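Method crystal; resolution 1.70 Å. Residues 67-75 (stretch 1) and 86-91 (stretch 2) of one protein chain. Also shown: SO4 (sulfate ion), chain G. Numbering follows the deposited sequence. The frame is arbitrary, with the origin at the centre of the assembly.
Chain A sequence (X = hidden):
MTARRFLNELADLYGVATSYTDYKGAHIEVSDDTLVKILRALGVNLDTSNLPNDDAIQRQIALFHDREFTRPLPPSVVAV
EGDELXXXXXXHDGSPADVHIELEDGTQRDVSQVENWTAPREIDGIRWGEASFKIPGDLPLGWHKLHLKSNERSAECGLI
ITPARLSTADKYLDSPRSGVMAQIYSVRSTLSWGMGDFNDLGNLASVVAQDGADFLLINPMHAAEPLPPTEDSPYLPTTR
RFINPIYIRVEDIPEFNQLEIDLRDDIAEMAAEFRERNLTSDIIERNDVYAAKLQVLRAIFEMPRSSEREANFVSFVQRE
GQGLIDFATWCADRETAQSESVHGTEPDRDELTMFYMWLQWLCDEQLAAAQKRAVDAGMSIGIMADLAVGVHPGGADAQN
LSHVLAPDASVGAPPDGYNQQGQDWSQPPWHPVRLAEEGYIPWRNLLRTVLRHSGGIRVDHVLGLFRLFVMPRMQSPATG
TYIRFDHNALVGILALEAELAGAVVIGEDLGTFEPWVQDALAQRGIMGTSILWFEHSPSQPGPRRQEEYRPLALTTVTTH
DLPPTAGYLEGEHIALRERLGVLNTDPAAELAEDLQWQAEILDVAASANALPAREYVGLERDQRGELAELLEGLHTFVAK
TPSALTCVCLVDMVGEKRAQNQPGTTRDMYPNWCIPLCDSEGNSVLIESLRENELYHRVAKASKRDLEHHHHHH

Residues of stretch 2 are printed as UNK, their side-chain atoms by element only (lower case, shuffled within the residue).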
# COMPACT_ATOMS: atom_id res chain seq x y z
N ARG A 67 -16.12 -22.45 -21.15
CA ARG A 67 -15.79 -22.53 -19.76
C ARG A 67 -16.66 -21.59 -18.95
O ARG A 67 -17.09 -21.97 -17.86
CB ARG A 67 -14.29 -22.31 -19.56
CG ARG A 67 -13.54 -23.64 -19.84
CD ARG A 67 -12.08 -23.47 -20.22
NE ARG A 67 -11.49 -24.76 -20.60
CZ ARG A 67 -10.28 -24.89 -21.13
NH1 ARG A 67 -9.51 -23.82 -21.35
NH2 ARG A 67 -9.79 -26.10 -21.43
N GLU A 68 -17.00 -20.43 -19.51
CA GLU A 68 -17.93 -19.52 -18.82
C GLU A 68 -19.29 -20.15 -18.71
O GLU A 68 -19.94 -20.00 -17.67
CB GLU A 68 -18.09 -18.19 -19.50
CG GLU A 68 -16.92 -17.22 -19.29
CD GLU A 68 -16.64 -17.00 -17.84
OE1 GLU A 68 -17.49 -16.35 -17.20
OE2 GLU A 68 -15.60 -17.46 -17.33
N PHE A 69 -19.68 -20.89 -19.74
CA PHE A 69 -21.02 -21.53 -19.76
C PHE A 69 -21.14 -22.69 -18.82
O PHE A 69 -22.27 -23.07 -18.48
CB PHE A 69 -21.45 -21.86 -21.22
CG PHE A 69 -22.93 -21.90 -21.37
CD1 PHE A 69 -23.63 -20.72 -21.48
CD2 PHE A 69 -23.63 -23.12 -21.28
CE1 PHE A 69 -25.03 -20.76 -21.60
CE2 PHE A 69 -25.00 -23.17 -21.39
CZ PHE A 69 -25.70 -21.98 -21.51
N THR A 70 -20.03 -23.28 -18.36
CA THR A 70 -20.05 -24.41 -17.45
C THR A 70 -19.62 -24.04 -16.04
O THR A 70 -19.47 -24.89 -15.19
CB THR A 70 -19.21 -25.57 -18.00
OG1 THR A 70 -17.87 -25.10 -18.26
CG2 THR A 70 -19.81 -25.97 -19.31
N ARG A 71 -19.51 -22.75 -15.73
CA ARG A 71 -19.29 -22.29 -14.35
C ARG A 71 -20.58 -22.43 -13.56
O ARG A 71 -21.55 -21.74 -13.86
CB ARG A 71 -18.92 -20.79 -14.33
CG ARG A 71 -17.47 -20.44 -14.68
CD ARG A 71 -17.19 -18.98 -14.31
NE ARG A 71 -15.84 -18.57 -14.72
CZ ARG A 71 -14.73 -18.87 -14.04
NH1 ARG A 71 -13.54 -18.44 -14.52
NH2 ARG A 71 -14.80 -19.57 -12.93
N PRO A 72 -20.59 -23.29 -12.57
CA PRO A 72 -21.85 -23.48 -11.90
C PRO A 72 -22.32 -22.23 -11.17
O PRO A 72 -23.51 -21.85 -11.29
CB PRO A 72 -21.57 -24.66 -10.96
CG PRO A 72 -20.45 -25.42 -11.61
CD PRO A 72 -19.59 -24.32 -12.18
N LEU A 73 -21.39 -21.58 -10.45
CA LEU A 73 -21.58 -20.26 -9.90
C LEU A 73 -20.52 -19.34 -10.49
O LEU A 73 -19.50 -19.82 -11.00
CB LEU A 73 -21.43 -20.25 -8.39
CG LEU A 73 -22.65 -20.86 -7.63
CD1 LEU A 73 -22.31 -21.17 -6.23
CD2 LEU A 73 -23.84 -19.91 -7.71
N PRO A 74 -20.70 -18.04 -10.30
CA PRO A 74 -19.62 -17.14 -10.73
C PRO A 74 -18.39 -17.39 -9.87
O PRO A 74 -18.45 -18.03 -8.79
CB PRO A 74 -20.21 -15.74 -10.53
CG PRO A 74 -21.68 -15.97 -10.52
CD PRO A 74 -21.90 -17.30 -9.90
N PRO A 75 -17.23 -16.89 -10.34
CA PRO A 75 -16.01 -17.01 -9.49
C PRO A 75 -16.26 -16.49 -8.09
O PRO A 75 -15.87 -17.15 -7.13
CB PRO A 75 -15.00 -16.09 -10.21
CG PRO A 75 -15.49 -16.02 -11.61
CD PRO A 75 -16.99 -16.14 -11.61
N UNK A 86 -28.28 -9.48 -9.83
CA UNK A 86 -28.70 -10.68 -10.57
C UNK A 86 -27.44 -11.40 -11.04
O UNK A 86 -26.58 -10.78 -11.64
c UNK A 86 -30.92 -9.68 -11.18
c UNK A 86 -29.96 -11.58 -12.54
c UNK A 86 -29.63 -10.35 -11.73
N UNK A 87 -27.36 -12.71 -10.82
CA UNK A 87 -26.18 -13.52 -11.26
C UNK A 87 -26.67 -14.83 -11.97
O UNK A 87 -27.78 -15.31 -11.73
c UNK A 87 -25.25 -13.86 -10.06
c UNK A 87 -27.21 -16.24 -7.07
c UNK A 87 -26.46 -16.81 -8.05
c UNK A 87 -27.36 -14.86 -7.08
c UNK A 87 -26.71 -14.09 -8.01
c UNK A 87 -25.79 -16.04 -9.00
c UNK A 87 -25.90 -14.68 -8.99
N UNK A 88 -25.82 -15.39 -12.83
CA UNK A 88 -26.06 -16.63 -13.56
C UNK A 88 -25.63 -17.85 -12.79
O UNK A 88 -24.67 -17.83 -12.04
c UNK A 88 -25.25 -16.46 -14.85
c UNK A 88 -24.60 -14.73 -13.31
c UNK A 88 -24.09 -15.64 -14.37
N UNK A 89 -26.40 -18.91 -12.92
CA UNK A 89 -26.04 -20.25 -12.46
C UNK A 89 -26.11 -21.20 -13.69
O UNK A 89 -27.00 -21.03 -14.55
c UNK A 89 -27.05 -20.68 -11.40
c UNK A 89 -27.04 -22.17 -11.12
c UNK A 89 -26.81 -19.94 -10.09
N UNK A 90 -25.18 -22.15 -13.80
CA UNK A 90 -25.18 -23.15 -14.84
C UNK A 90 -25.29 -24.52 -14.20
O UNK A 90 -24.53 -24.86 -13.28
c UNK A 90 -23.92 -23.06 -15.67
n UNK A 90 -23.34 -19.66 -16.91
c UNK A 90 -23.03 -20.66 -16.01
c UNK A 90 -23.77 -21.73 -16.33
c UNK A 90 -24.25 -20.11 -17.75
n UNK A 90 -24.56 -21.34 -17.39
N UNK A 91 -26.27 -25.31 -14.67
CA UNK A 91 -26.47 -26.70 -14.21
C UNK A 91 -26.68 -27.62 -15.44
O UNK A 91 -27.04 -27.15 -16.53
c UNK A 91 -27.68 -26.85 -13.27
c UNK A 91 -28.96 -26.35 -13.93
c UNK A 91 -27.45 -26.17 -11.96
S SO4 G . -6.34 -25.57 -22.97
O1 SO4 G . -6.83 -24.35 -22.28
O2 SO4 G . -7.41 -26.61 -22.93
O3 SO4 G . -6.08 -25.29 -24.40
O4 SO4 G . -5.12 -25.94 -22.17
O HOH W 1 -22.40 -19.03 -13.14

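Position 86 carries three side-chain carbons, one bonded to the backbone and bearing the other two. They are out of reach of stretch 1 and take no part in the contact. Branching at CB without oxygen or sulfur identifies valine, V86.

Position 87 has seven side-chain carbons: one methylene carbon and a closed ring of six. Its CB points toward stretch 1 and lies 4.2 Å from P74 CG, while a ring carbon lies near L73 CD2. With no oxygen on the ring, this is phenylalanine, F87. The ring carbon is F87 CE2, 4.1 Å from L73 CD2. The approach of L73 to the ring is oblique, so the pairing is apolar packing without a defined face.

Position 88 has three side-chain carbons that return to the backbone nitrogen: one carbon lies about 1.5 Å from N, closing a five-membered ring. That carbon packs against the ring of P74. This is proline, P88. Its CD is 4.2 Å from P74 CG, a ring-to-ring apolar contact. A water donates to P88 O at 2.8 Å and to R71 O at 2.9 Å, bridging the stretches.

Position 89 again has three carbons, one bearing two, and its backbone nitrogen is free of any ring. One branch carbon packs against L73 CD2, and the backbone CA lies 3.2 Å from P72 O in a CA-H...O contact. It is valine, V89. The branch carbon is V89 CG2, 3.8 Å from L73 CD2.

Position 90 has a methylene carbon followed by a five-membered ring of three carbons and two nitrogens. The ring lies over F69 CA, which is 4.1 Å from its centroid and 9° off the normal, a CH-pi contact. Only histidine supplies such a ring, so this is H90. The F69 and H90 rings meet obliquely, with planes at 46°. Although F69 O is 3.1 Å from H90 ND1, it lies over the ring face, and the poor angle excludes a hydrogen bond.

Position 91 has three carbons branched at CB. Its CA-to-CB bond points away from stretch 1, and no contact is made. It is valine, V91.

The contact joins a helix and the loop that follows it to a strand. Its one direct hydrogen bond runs from H90 N to P72 O, 3.0 Å at 157°; the CA-H...O contact from P72 CA to H90 O, 3.3 Å, reinforces this local backbone pairing. Around it, the H90 ring covers the turn, while L73 and P74 pack against F87, V89 and P88. Within stretch 1, the salt bridge from R71 NE to E68 OE2, 2.8 Å, ties the loop back to the helix.

Stretch 2, residues 86-91: VFPVHV
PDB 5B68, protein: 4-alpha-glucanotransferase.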